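Local coordinates for protein LIP (Serratia marcescens, PDB 4A1R) that is a membrane-bound TssJ-family lipoprotein of the type VI secretion system that probably helps anchor the secretion machinery in the cell envelope, at residues A[11-16]-A[130-135]; A[30-35]-A[67-72]; A[94-99]-A[140-145]. All coordinates share one frame; numbering follows the deposited sequence. Where two conformers were deposited one is given.

Overall arrangement
The three contacts trace a beta-sandwich, one from each sheet and one from the space between them. Contact 1 pairs parallel strands in the mixed sheet, contact 2 pairs antiparallel strands in the other, and contact 3 reaches from one sheet to the other. The centres of contacts 1 and 2 lie about 13 Å apart, as do those of contacts 1 and 3, while contacts 2 and 3 are about 10 Å apart. Phe14 of contact 1 packs on Phe70 of contact 2, its CD1 3.4 Å from Phe70 CZ. Leu12 meets Val94, and Ile135 meets Leu142, with CG2 3.7 Å from Leu142 CD2. Contacts 2 and 3 are joined through neighbouring strands 31-38 and 91-96.

Contact 1: residues A[11-16]-A[130-135]; sequences SLVFDA and ELEAHI
Phe14 and Ile135 stand side by side on neighbouring parallel strands, pointing the same way. The CB of Phe14 passes 4.2 Å from Ile135 O. From there chi1 of -72° sets CG anti to the carbonyl carbon, beside the backbone N, which leaves the ring alongside Ile135. Its CD2 comes to 3.8 Å from Ile135 CB, and CE2 makes the nearest approach, 3.6 Å from the same CB. The ring meets the isoleucine obliquely. On the other flank of the phenylalanine ring CD1 lies against Phe70, the two rings forming an edge-to-face (T-shaped) pair, and at the tip CZ reaches the methyl CG2 of Ile33. A large flat side chain suits this place because it can serve both sheets at once, while beta-branched Ile135 presents its branch point close to the backbone.

Leu12 adds a smaller contact on the same face: CD2 lies 3.7 Å from Ala133 CB, and the short alanine leaves the leucine room. Five backbone hydrogen bonds alternate between the strands, including Val13 N to Ala133 O (2.9 Å) and Ile135 N to Val13 O (3.0 Å).

The opposite face carries Ser11, Val13, Glu132 and His134. Val13 and His134 lie side by side, with Val13 CB over the centre of the His134 ring, 4.2 Å from its centroid, a CH-pi contact. At the Ser11 end a water lies 2.8 Å from Ser11 OG and donates to Glu130 OE1; a hydroxyl and a carboxylate suit that end because they can share it.

Strand 9-16 is an inner strand of its sheet, between 130-138 and the antiparallel 79-84. Leu12, Phe14 and Ile135 point at the facing sheet, Leu12 and Phe14 touching Val94 and Ile135 resting on Ile108 and Leu110 of strand 107-111.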
ATOM      1  N   SER A  11       1.005  -2.409  -9.416  1.00 24.71           N
ATOM      2  CA  SER A  11       2.279  -2.239  -8.724  1.00 27.17           C
ATOM      3  C   SER A  11       2.435  -0.853  -8.122  1.00 28.88           C
ATOM      4  O   SER A  11       1.816   0.138  -8.584  1.00 23.00           O
ATOM      5  CB  SER A  11       3.458  -2.573  -9.622  1.00 29.37           C
ATOM      6  OG  SER A  11       3.719  -1.519 -10.494  1.00 30.46           O
ATOM      7  N   LEU A  12       3.245  -0.808  -7.066  1.00 23.59           N
ATOM      8  CA  LEU A  12       3.530   0.417  -6.329  1.00 22.66           C
ATOM      9  C   LEU A  12       5.008   0.617  -6.348  1.00 28.71           C
ATOM     10  O   LEU A  12       5.784  -0.332  -6.094  1.00 28.06           O
ATOM     11  CB  LEU A  12       3.057   0.260  -4.877  1.00 20.22           C
ATOM     12  CG  LEU A  12       1.572   0.008  -4.632  1.00 26.85           C
ATOM     13  CD1 LEU A  12       1.217  -0.090  -3.157  1.00 26.08           C
ATOM     14  CD2 LEU A  12       0.776   1.139  -5.254  1.00 29.07           C
ATOM     15  N   VAL A  13       5.431   1.848  -6.624  1.00 21.92           N
ATOM     16  CA  VAL A  13       6.837   2.146  -6.621  1.00 20.99           C
ATOM     17  C   VAL A  13       7.130   3.065  -5.433  1.00 25.97           C
ATOM     18  O   VAL A  13       6.496   4.111  -5.299  1.00 28.34           O
ATOM     19  CB  VAL A  13       7.266   2.885  -7.895  1.00 23.88           C
ATOM     20  CG1 VAL A  13       8.783   2.985  -7.926  1.00 27.56           C
ATOM     21  CG2 VAL A  13       6.768   2.180  -9.139  1.00 31.24           C
ATOM     22  N   PHE A  14       8.099   2.701  -4.599  1.00 23.70           N
ATOM     23  CA  PHE A  14       8.307   3.380  -3.305  1.00 22.94           C
ATOM     24  C   PHE A  14       9.622   4.131  -3.313  1.00 24.27           C
ATOM     25  O   PHE A  14      10.647   3.622  -3.805  1.00 24.99           O
ATOM     26  CB  PHE A  14       8.268   2.387  -2.116  1.00 18.62           C
ATOM     27  CG  PHE A  14       6.910   1.869  -1.801  1.00 22.71           C
ATOM     28  CD1 PHE A  14       6.374   0.766  -2.490  1.00 20.46           C
ATOM     29  CD2 PHE A  14       6.140   2.482  -0.811  1.00 23.40           C
ATOM     30  CE1 PHE A  14       5.110   0.296  -2.205  1.00 22.89           C
ATOM     31  CE2 PHE A  14       4.865   2.014  -0.521  1.00 22.58           C
ATOM     32  CZ  PHE A  14       4.355   0.909  -1.200  1.00 22.83           C
ATOM     33  N   ASP A  15       9.549   5.370  -2.827  1.00 22.91           N
ATOM     34  CA  ASP A  15      10.695   6.175  -2.418  1.00 26.68           C
ATOM     35  C   ASP A  15      10.579   6.383  -0.895  1.00 24.40           C
ATOM     36  O   ASP A  15       9.466   6.552  -0.382  1.00 26.28           O
ATOM     37  CB  ASP A  15      10.642   7.579  -3.074  1.00 29.06           C
ATOM     38  CG  ASP A  15      10.985   7.571  -4.559  1.00 43.13           C
ATOM     39  OD1 ASP A  15      11.162   6.488  -5.163  1.00 39.19           O
ATOM     40  OD2 ASP A  15      11.099   8.680  -5.126  1.00 48.47           O
ATOM     41  N   ALA A  16      11.717   6.401  -0.202  1.00 26.25           N
ATOM     42  CA  ALA A  16      11.764   6.737   1.224  1.00 27.64           C
ATOM     43  C   ALA A  16      12.697   7.932   1.423  1.00 27.30           C
ATOM     44  O   ALA A  16      13.804   7.952   0.880  1.00 30.19           O
ATOM     45  CB  ALA A  16      12.244   5.556   2.056  1.00 25.44           C
ATOM     46  N   GLU A 130      -1.490  -3.186 -16.378  1.00 25.94           N
ATOM     47  CA  GLU A 130      -0.916  -2.968 -15.064  1.00 27.44           C
ATOM     48  C   GLU A 130      -1.066  -1.525 -14.558  1.00 26.81           C
ATOM     49  O   GLU A 130      -0.447  -0.594 -15.082  1.00 32.30           O
ATOM     50  CB  GLU A 130       0.545  -3.383 -15.036  1.00 28.00           C
ATOM     51  CG  GLU A 130       1.136  -3.363 -13.634  1.00 33.25           C
ATOM     52  CD  GLU A 130       2.611  -3.728 -13.628  1.00 37.59           C
ATOM     53  OE1 GLU A 130       3.355  -3.229 -14.494  1.00 46.27           O
ATOM     54  OE2 GLU A 130       3.035  -4.506 -12.762  1.00 33.81           O
ATOM     55  N   LEU A 131      -1.848  -1.377 -13.490  1.00 28.21           N
ATOM     56  CA  LEU A 131      -2.000  -0.109 -12.776  1.00 25.62           C
ATOM     57  C   LEU A 131      -0.765   0.167 -11.942  1.00 27.33           C
ATOM     58  O   LEU A 131      -0.329  -0.692 -11.160  1.00 29.53           O
ATOM     59  CB  LEU A 131      -3.194  -0.187 -11.837  1.00 26.74           C
ATOM     60  CG  LEU A 131      -4.557  -0.448 -12.468  1.00 37.06           C
ATOM     61  CD1 LEU A 131      -5.533  -1.003 -11.446  1.00 42.44           C
ATOM     62  CD2 LEU A 131      -5.117   0.800 -13.128  1.00 34.47           C
ATOM     63  N   GLU A 132      -0.250   1.379 -12.063  1.00 25.40           N
ATOM     64  CA  GLU A 132       0.916   1.816 -11.320  1.00 28.01           C
ATOM     65  C   GLU A 132       0.660   3.088 -10.496  1.00 34.52           C
ATOM     66  O   GLU A 132       0.191   4.114 -11.015  1.00 32.17           O
ATOM     67  CB  GLU A 132       2.073   2.119 -12.275  1.00 33.94           C
ATOM     68  CG  GLU A 132       2.581   0.969 -13.111  1.00 42.88           C
ATOM     69  CD  GLU A 132       3.970   1.233 -13.659  1.00 60.14           C
ATOM     70  OE1 GLU A 132       4.858   1.633 -12.866  1.00 65.41           O
ATOM     71  OE2 GLU A 132       4.179   1.032 -14.876  1.00 53.49           O
ATOM     72  N   ALA A 133       1.022   3.027  -9.219  1.00 35.56           N
ATOM     73  CA  ALA A 133       1.016   4.210  -8.357  1.00 34.79           C
ATOM     74  C   ALA A 133       2.398   4.414  -7.703  1.00 37.51           C
ATOM     75  O   ALA A 133       3.223   3.488  -7.644  1.00 29.30           O
ATOM     76  CB  ALA A 133      -0.112   4.119  -7.328  1.00 26.05           C
ATOM     77  N   HIS A 134       2.668   5.648  -7.288  1.00 27.93           N
ATOM     78  CA  HIS A 134       3.929   6.010  -6.672  1.00 31.47           C
ATOM     79  C   HIS A 134       3.650   6.527  -5.279  1.00 28.76           C
ATOM     80  O   HIS A 134       2.792   7.408  -5.095  1.00 23.85           O
ATOM     81  CB  HIS A 134       4.635   7.086  -7.515  0.58 35.51           C
ATOM     82  CG  HIS A 134       5.130   6.594  -8.871  0.58 33.43           C
ATOM     83  ND1 HIS A 134       6.394   6.776  -9.288  0.58 38.53           N
ATOM     84  CD2 HIS A 134       4.476   5.912  -9.896  0.58 36.28           C
ATOM     85  CE1 HIS A 134       6.548   6.240 -10.513  0.58 34.93           C
ATOM     86  NE2 HIS A 134       5.373   5.709 -10.881  0.58 42.35           N
ATOM     87  N   ILE A 135       4.364   5.972  -4.304  1.00 26.55           N
ATOM     88  CA  ILE A 135       4.174   6.276  -2.875  1.00 27.66           C
ATOM     89  C   ILE A 135       5.503   6.736  -2.291  1.00 26.91           C
ATOM     90  O   ILE A 135       6.580   6.192  -2.611  1.00 26.61           O
ATOM     91  CB  ILE A 135       3.666   5.047  -2.063  1.00 29.72           C
ATOM     92  CG1 ILE A 135       2.407   4.436  -2.684  1.00 31.48           C
ATOM     93  CG2 ILE A 135       3.426   5.382  -0.582  1.00 27.10           C
ATOM     94  CD1 ILE A 135       1.215   5.375  -2.770  1.00 32.35           C
TER
HETATM   95  O   HOH W   1       5.199  -1.740 -12.912  1.00 43.69           O

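Contact 2: residues A[30-35]-A[67-72]; sequences PIKIRV and SDQFFL
Ile33 lies over one face of the Phe70 ring, its CB 3.8 Å from the ring centroid and displaced toward the rim, a CH-pi contact. With Phe70 CG between its backbone N and carbonyl carbon (chi1 62°), the ring lies against Ile33, and Val35 CG2 comes to its edge, near its plane. Ile33 CG1 also meets Leu72 CD2 at 3.9 Å. Branched aliphatic side chains and this ring pack tightly, as suits a surface turned toward Phe14 and Leu12 of the other sheet; Asp68 stands at the exposed end of the same face.

The reverse face is looser and more polar. Lys32 lays its CB over the face of Phe71, 4.3 Å from the ring centroid; the bend at chi3 (-89°) places CE 3.9 Å from Phe71 CZ. Beyond it NZ gives a 2.9 Å hydrogen bond to Gln69 OE1, tilted 32° from the amide carbonyl plane. A long lysine can thus lay its CB over the ring, bring CE near the rim atom CZ and still present its amine to an amide. A water accepts bonds from Arg34 NE and Gln69 NE2, and Arg34 NH1 is held by Leu52 O.

Six backbone hydrogen bonds join the two strands, three in each direction. Strand 64-72 is outermost within this chain, followed inward by 31-38: an antiparallel pair with a largely apolar face (Ile31, Ile33, Val35, Phe70, Leu72) and a mixed one (Lys32, Arg34, Gln69, Phe71), as in one layer of a beta-sandwich.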
ATOM      1  N   PRO A  30      15.604   1.346   8.313  1.00 25.76           N
ATOM      2  CA  PRO A  30      14.731   0.742   7.317  1.00 26.77           C
ATOM      3  C   PRO A  30      13.343   0.609   7.895  1.00 24.69           C
ATOM      4  O   PRO A  30      13.187   0.448   9.106  1.00 25.08           O
ATOM      5  CB  PRO A  30      15.367  -0.637   7.078  1.00 24.93           C
ATOM      6  CG  PRO A  30      16.824  -0.441   7.403  1.00 26.25           C
ATOM      7  CD  PRO A  30      16.876   0.597   8.475  1.00 22.75           C
ATOM      8  N   ILE A  31      12.329   0.675   7.038  1.00 25.83           N
ATOM      9  CA  ILE A  31      10.974   0.594   7.527  1.00 18.38           C
ATOM     10  C   ILE A  31      10.227  -0.525   6.793  1.00 15.89           C
ATOM     11  O   ILE A  31      10.413  -0.731   5.590  1.00 20.83           O
ATOM     12  CB  ILE A  31      10.285   1.988   7.403  1.00 17.72           C
ATOM     13  CG1 ILE A  31       8.877   1.963   7.980  1.00 18.10           C
ATOM     14  CG2 ILE A  31      10.334   2.469   5.942  1.00 18.23           C
ATOM     15  CD1 ILE A  31       8.254   3.340   8.224  1.00 18.99           C
ATOM     16  N   LYS A  32       9.404  -1.260   7.550  1.00 18.81           N
ATOM     17  CA  LYS A  32       8.621  -2.373   7.010  1.00 18.98           C
ATOM     18  C   LYS A  32       7.374  -1.809   6.350  1.00 25.24           C
ATOM     19  O   LYS A  32       6.616  -1.058   6.998  1.00 21.72           O
ATOM     20  CB  LYS A  32       8.218  -3.397   8.095  1.00 18.14           C
ATOM     21  CG  LYS A  32       7.379  -4.571   7.532  1.00 25.73           C
ATOM     22  CD  LYS A  32       6.963  -5.587   8.609  1.00 24.51           C
ATOM     23  CE  LYS A  32       8.031  -6.673   8.773  1.00 31.18           C
ATOM     24  NZ  LYS A  32       7.339  -7.910   9.256  1.00 38.87           N
ATOM     25  N   ILE A  33       7.163  -2.205   5.089  1.00 21.26           N
ATOM     26  CA  ILE A  33       5.987  -1.803   4.331  1.00 19.12           C
ATOM     27  C   ILE A  33       5.146  -3.018   4.075  1.00 20.21           C
ATOM     28  O   ILE A  33       5.668  -4.037   3.600  1.00 22.68           O
ATOM     29  CB  ILE A  33       6.367  -1.168   2.978  1.00 22.99           C
ATOM     30  CG1 ILE A  33       7.382  -0.015   3.145  1.00 22.76           C
ATOM     31  CG2 ILE A  33       5.112  -0.728   2.212  1.00 23.24           C
ATOM     32  CD1 ILE A  33       6.817   1.242   3.790  1.00 21.78           C
ATOM     33  N   ARG A  34       3.860  -2.945   4.404  1.00 19.13           N
ATOM     34  CA  ARG A  34       2.950  -4.021   4.004  1.00 19.78           C
ATOM     35  C   ARG A  34       1.958  -3.551   2.953  1.00 22.28           C
ATOM     36  O   ARG A  34       1.530  -2.407   2.965  1.00 20.56           O
ATOM     37  CB  ARG A  34       2.254  -4.593   5.233  1.00 19.78           C
ATOM     38  CG  ARG A  34       3.241  -5.123   6.284  1.00 24.77           C
ATOM     39  CD  ARG A  34       2.492  -5.623   7.500  1.00 23.77           C
ATOM     40  NE  ARG A  34       1.587  -6.714   7.157  1.00 30.85           N
ATOM     41  CZ  ARG A  34       0.643  -7.205   7.957  1.00 37.78           C
ATOM     42  NH1 ARG A  34       0.432  -6.692   9.165  1.00 38.38           N
ATOM     43  NH2 ARG A  34      -0.115  -8.212   7.534  1.00 39.45           N
ATOM     44  N   VAL A  35       1.595  -4.436   2.036  1.00 20.26           N
ATOM     45  CA  VAL A  35       0.679  -4.069   0.967  1.00 20.52           C
ATOM     46  C   VAL A  35      -0.390  -5.121   1.012  1.00 24.48           C
ATOM     47  O   VAL A  35      -0.080  -6.316   0.956  1.00 23.76           O
ATOM     48  CB  VAL A  35       1.368  -4.003  -0.425  1.00 18.64           C
ATOM     49  CG1 VAL A  35       0.322  -3.829  -1.531  1.00 24.30           C
ATOM     50  CG2 VAL A  35       2.368  -2.865  -0.493  1.00 22.46           C
ATOM     51  N   SER A  67      -1.847 -10.371   0.935  1.00 25.13           N
ATOM     52  CA  SER A  67      -0.864  -9.414   1.513  1.00 28.76           C
ATOM     53  C   SER A  67       0.603  -9.737   1.222  1.00 26.47           C
ATOM     54  O   SER A  67       0.988 -10.896   1.050  1.00 23.11           O
ATOM     55  CB  SER A  67      -1.084  -9.222   3.009  1.00 34.38           C
ATOM     56  OG  SER A  67      -0.876 -10.440   3.650  1.00 42.91           O
ATOM     57  N   ASP A  68       1.420  -8.695   1.156  1.00 20.92           N
ATOM     58  CA  ASP A  68       2.844  -8.852   0.872  1.00 19.67           C
ATOM     59  C   ASP A  68       3.584  -7.782   1.655  1.00 22.30           C
ATOM     60  O   ASP A  68       2.944  -6.918   2.293  1.00 22.67           O
ATOM     61  CB  ASP A  68       3.143  -8.827  -0.632  1.00 19.14           C
ATOM     62  CG  ASP A  68       4.465  -9.561  -1.017  1.00 22.46           C
ATOM     63  OD1 ASP A  68       5.133 -10.229  -0.170  1.00 25.88           O
ATOM     64  OD2 ASP A  68       4.842  -9.471  -2.199  1.00 21.76           O
ATOM     65  N   GLN A  69       4.909  -7.881   1.696  1.00 20.04           N
ATOM     66  CA  GLN A  69       5.703  -6.963   2.536  1.00 18.63           C
ATOM     67  C   GLN A  69       7.128  -6.940   2.044  1.00 21.51           C
ATOM     68  O   GLN A  69       7.601  -7.868   1.325  1.00 22.08           O
ATOM     69  CB  GLN A  69       5.642  -7.330   4.035  1.00 19.44           C
ATOM     70  CG  GLN A  69       6.225  -8.692   4.408  1.00 26.16           C
ATOM     71  CD  GLN A  69       6.166  -8.966   5.895  1.00 28.97           C
ATOM     72  OE1 GLN A  69       7.198  -9.028   6.544  1.00 42.13           O
ATOM     73  NE2 GLN A  69       4.961  -9.067   6.457  1.00 26.20           N
ATOM     74  N   PHE A  70       7.817  -5.882   2.428  1.00 20.42           N
ATOM     75  CA  PHE A  70       9.229  -5.699   2.136  1.00 20.96           C
ATOM     76  C   PHE A  70       9.715  -4.621   3.085  1.00 21.48           C
ATOM     77  O   PHE A  70       8.909  -4.048   3.826  1.00 22.08           O
ATOM     78  CB  PHE A  70       9.420  -5.289   0.672  1.00 23.76           C
ATOM     79  CG  PHE A  70       8.758  -3.967   0.310  1.00 26.95           C
ATOM     80  CD1 PHE A  70       7.417  -3.907  -0.057  1.00 28.00           C
ATOM     81  CD2 PHE A  70       9.484  -2.788   0.357  1.00 27.42           C
ATOM     82  CE1 PHE A  70       6.829  -2.692  -0.400  1.00 34.57           C
ATOM     83  CE2 PHE A  70       8.914  -1.583  -0.001  1.00 31.56           C
ATOM     84  CZ  PHE A  70       7.583  -1.531  -0.370  1.00 31.13           C
ATOM     85  N   PHE A  71      11.030  -4.415   3.117  1.00 22.31           N
ATOM     86  CA  PHE A  71      11.654  -3.293   3.822  1.00 26.47           C
ATOM     87  C   PHE A  71      12.177  -2.243   2.849  1.00 20.58           C
ATOM     88  O   PHE A  71      12.703  -2.567   1.767  1.00 28.70           O
ATOM     89  CB  PHE A  71      12.840  -3.748   4.666  1.00 25.15           C
ATOM     90  CG  PHE A  71      12.459  -4.385   5.961  1.00 28.49           C
ATOM     91  CD1 PHE A  71      12.173  -5.746   6.019  1.00 30.03           C
ATOM     92  CD2 PHE A  71      12.377  -3.632   7.129  1.00 23.23           C
ATOM     93  CE1 PHE A  71      11.816  -6.350   7.220  1.00 35.00           C
ATOM     94  CE2 PHE A  71      12.029  -4.239   8.333  1.00 24.15           C
ATOM     95  CZ  PHE A  71      11.747  -5.591   8.381  1.00 29.27           C
ATOM     96  N   LEU A  72      12.095  -0.986   3.281  1.00 29.31           N
ATOM     97  CA  LEU A  72      12.511   0.133   2.472  1.00 22.72           C
ATOM     98  C   LEU A  72      13.625   0.810   3.289  1.00 22.89           C
ATOM     99  O   LEU A  72      13.430   1.098   4.473  1.00 23.96           O
ATOM    100  CB  LEU A  72      11.277   1.022   2.299  1.00 32.27           C
ATOM    101  CG  LEU A  72      11.135   2.153   1.306  1.00 29.79           C
ATOM    102  CD1 LEU A  72      11.484   1.693  -0.102  1.00 31.25           C
ATOM    103  CD2 LEU A  72       9.696   2.642   1.418  1.00 23.92           C
TER
HETATM  104  O   HOH W   2       2.156  -8.781   4.877  1.00 29.69           O

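Contact 3: residues A[94-99]-A[140-145]; sequences VIAEYQ and SGLRPV
Leu142 reaches across the interior of a beta-sandwich to Val94 and Ala96, joining strand 141-144 of one sheet to strand 91-96 of the other. Set anti to its carbonyl carbon and beside its backbone N (chi1 -71°), the leucine CG reaches to 3.8 Å from Ala96 CB. Its CD1 adds two contacts, 3.8 Å from Val94 O and 4.0 Å from Val94 CG1. A branched residue suits the job, since its two methyls spread over the facing strand, whereas the bare methyl of Ala96 leaves room for them. The axes of the two short strand segments come no closer than 7.8 Å, so the link is made by side chains rather than by sheet pairing.

The second touch comes from Tyr98, whose phenol end reaches Gly141. Tyr98 CZ lies 3.6 Å from Gly141 CA. Glycine fits here because of its backbone: at phi 140° and psi -174° a CB would be pressed against the carbonyl O of Ser140. Separately, the phenol oxygen comes close to the bare CA.

Outside this first shell, Leu142 is backed by Ile135, and Val94 by Ile33. Ala96 is tied into its own sheet by a backbone hydrogen bond with Trp106. Farther along the chain, an inverse gamma turn centred on Glu97 leads to Tyr98, whose ring also leans on Ile31, Val20 and Asn21. The phenol is hydrogen-bonded to Gly138 O, in the strand just before the turn to 141-144, and Tyr98 OH lies 3.0 Å from Gly141 CA.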
ATOM      1  N   VAL A  94      -1.915   0.172   2.387  1.00 18.01           N
ATOM      2  CA  VAL A  94      -0.459   0.199   2.560  1.00 19.32           C
ATOM      3  C   VAL A  94      -0.236   0.601   4.015  1.00 25.65           C
ATOM      4  O   VAL A  94      -0.894   1.542   4.509  1.00 20.51           O
ATOM      5  CB  VAL A  94       0.268   1.177   1.599  1.00 22.34           C
ATOM      6  CG1 VAL A  94       1.787   1.022   1.707  1.00 24.89           C
ATOM      7  CG2 VAL A  94      -0.169   0.969   0.153  1.00 24.65           C
ATOM      8  N   ILE A  95       0.639  -0.142   4.698  1.00 20.00           N
ATOM      9  CA  ILE A  95       1.002   0.086   6.111  1.00 19.74           C
ATOM     10  C   ILE A  95       2.519   0.311   6.160  1.00 18.41           C
ATOM     11  O   ILE A  95       3.284  -0.412   5.511  1.00 21.26           O
ATOM     12  CB  ILE A  95       0.652  -1.157   7.005  1.00 22.09           C
ATOM     13  CG1 ILE A  95      -0.847  -1.441   6.993  1.00 21.56           C
ATOM     14  CG2 ILE A  95       1.133  -0.969   8.464  1.00 21.45           C
ATOM     15  CD1 ILE A  95      -1.267  -2.736   7.658  1.00 22.49           C
ATOM     16  N   ALA A  96       2.973   1.307   6.913  1.00 15.57           N
ATOM     17  CA  ALA A  96       4.422   1.553   7.077  1.00 14.60           C
ATOM     18  C   ALA A  96       4.655   1.461   8.589  1.00 18.49           C
ATOM     19  O   ALA A  96       4.056   2.228   9.332  1.00 16.89           O
ATOM     20  CB  ALA A  96       4.782   2.952   6.625  1.00 21.16           C
ATOM     21  N   GLU A  97       5.490   0.533   9.035  1.00 17.85           N
ATOM     22  CA  GLU A  97       5.635   0.292  10.500  1.00 19.75           C
ATOM     23  C   GLU A  97       6.713   1.233  11.091  1.00 23.20           C
ATOM     24  O   GLU A  97       7.832   0.810  11.444  1.00 20.72           O
ATOM     25  CB  GLU A  97       5.941  -1.187  10.774  1.00 20.71           C
ATOM     26  CG  GLU A  97       4.875  -2.139  10.191  1.00 18.54           C
ATOM     27  CD  GLU A  97       4.940  -3.586  10.706  1.00 24.24           C
ATOM     28  OE1 GLU A  97       5.892  -3.931  11.422  1.00 26.63           O
ATOM     29  OE2 GLU A  97       4.013  -4.372  10.376  1.00 25.22           O
ATOM     30  N   TYR A  98       6.399   2.528  11.130  1.00 19.13           N
ATOM     31  CA  TYR A  98       7.283   3.511  11.760  1.00 21.45           C
ATOM     32  C   TYR A  98       7.552   3.122  13.226  1.00 22.53           C
ATOM     33  O   TYR A  98       6.633   2.687  13.923  1.00 22.69           O
ATOM     34  CB  TYR A  98       6.622   4.896  11.778  1.00 19.39           C
ATOM     35  CG  TYR A  98       6.542   5.560  10.408  1.00 19.90           C
ATOM     36  CD1 TYR A  98       7.597   6.341   9.927  1.00 18.64           C
ATOM     37  CD2 TYR A  98       5.420   5.388   9.605  1.00 21.03           C
ATOM     38  CE1 TYR A  98       7.520   6.957   8.694  1.00 20.05           C
ATOM     39  CE2 TYR A  98       5.345   5.985   8.357  1.00 23.45           C
ATOM     40  CZ  TYR A  98       6.403   6.760   7.900  1.00 21.93           C
ATOM     41  OH  TYR A  98       6.331   7.363   6.650  1.00 28.35           O
ATOM     42  N   GLN A  99       8.766   3.366  13.697  1.00 19.11           N
ATOM     43  CA  GLN A  99       9.081   3.134  15.152  1.00 24.48           C
ATOM     44  C   GLN A  99       8.384   4.102  16.111  1.00 29.91           C
ATOM     45  O   GLN A  99       8.178   3.790  17.300  1.00 33.56           O
ATOM     46  CB  GLN A  99      10.578   3.233  15.414  1.00 26.64           C
ATOM     47  CG  GLN A  99      11.496   2.351  14.592  1.00 25.99           C
ATOM     48  CD  GLN A  99      12.939   2.571  15.010  1.00 31.06           C
ATOM     49  OE1 GLN A  99      13.213   3.382  15.900  1.00 41.85           O
ATOM     50  NE2 GLN A  99      13.854   1.837  14.409  1.00 25.95           N
ATOM     51  N   SER A 140       6.808  12.238   7.850  1.00 37.38           N
ATOM     52  CA  SER A 140       5.525  12.333   8.534  1.00 32.57           C
ATOM     53  C   SER A 140       4.564  11.189   8.200  1.00 22.34           C
ATOM     54  O   SER A 140       3.489  11.114   8.761  1.00 27.97           O
ATOM     55  CB  SER A 140       4.868  13.704   8.293  1.00 34.86           C
ATOM     56  OG  SER A 140       4.439  13.870   6.937  1.00 43.24           O
ATOM     57  N   GLY A 141       4.949  10.282   7.303  1.00 26.74           N
ATOM     58  CA  GLY A 141       4.019   9.226   6.908  1.00 18.41           C
ATOM     59  C   GLY A 141       4.079   8.921   5.421  1.00 18.12           C
ATOM     60  O   GLY A 141       4.932   9.422   4.688  1.00 23.85           O
ATOM     61  N   LEU A 142       3.176   8.059   4.998  1.00 22.86           N
ATOM     62  CA  LEU A 142       3.104   7.650   3.611  1.00 23.86           C
ATOM     63  C   LEU A 142       2.278   8.693   2.872  1.00 25.04           C
ATOM     64  O   LEU A 142       1.240   9.156   3.400  1.00 23.38           O
ATOM     65  CB  LEU A 142       2.322   6.342   3.494  1.00 21.00           C
ATOM     66  CG  LEU A 142       2.963   5.050   4.008  1.00 21.58           C
ATOM     67  CD1 LEU A 142       1.912   4.026   4.344  1.00 24.62           C
ATOM     68  CD2 LEU A 142       3.976   4.495   3.009  1.00 22.53           C
ATOM     69  N   ARG A 143       2.679   9.000   1.640  1.00 26.52           N
ATOM     70  CA  ARG A 143       1.803   9.783   0.788  1.00 31.53           C
ATOM     71  C   ARG A 143       1.960   9.388  -0.691  1.00 27.60           C
ATOM     72  O   ARG A 143       3.071   9.118  -1.161  1.00 26.20           O
ATOM     73  CB  ARG A 143       2.068  11.260   0.970  1.00 31.21           C
ATOM     74  CG  ARG A 143       3.434  11.663   0.487  1.00 35.73           C
ATOM     75  CD  ARG A 143       3.690  13.151   0.637  1.00 42.55           C
ATOM     76  NE  ARG A 143       4.835  13.512  -0.190  1.00 39.80           N
ATOM     77  CZ  ARG A 143       6.101  13.470   0.205  1.00 41.27           C
ATOM     78  NH1 ARG A 143       6.414  13.117   1.452  1.00 43.71           N
ATOM     79  NH2 ARG A 143       7.053  13.801  -0.651  1.00 44.46           N
ATOM     80  N   PRO A 144       0.841   9.345  -1.406  1.00 39.94           N
ATOM     81  CA  PRO A 144       0.966   9.182  -2.861  1.00 43.23           C
ATOM     82  C   PRO A 144       1.607  10.418  -3.510  1.00 46.10           C
ATOM     83  O   PRO A 144       1.485  11.519  -2.974  1.00 44.72           O
ATOM     84  CB  PRO A 144      -0.472   8.947  -3.323  1.00 41.92           C
ATOM     85  CG  PRO A 144      -1.355   9.392  -2.196  1.00 49.01           C
ATOM     86  CD  PRO A 144      -0.556   9.274  -0.930  1.00 36.50           C
ATOM     87  N   VAL A 145       2.316  10.209  -4.626  1.00 49.87           N
ATOM     88  CA  VAL A 145       2.957  11.268  -5.430  1.00 52.53           C
ATOM     89  C   VAL A 145       2.048  11.654  -6.618  1.00 54.18           C
ATOM     90  O   VAL A 145       1.430  10.781  -7.227  1.00 43.96           O
ATOM     91  CB  VAL A 145       4.314  10.793  -6.003  1.00 52.73           C
ATOM     92  CG1 VAL A 145       5.104  11.952  -6.596  1.00 67.30           C
ATOM     93  CG2 VAL A 145       5.140  10.112  -4.935  1.00 58.91           C
TER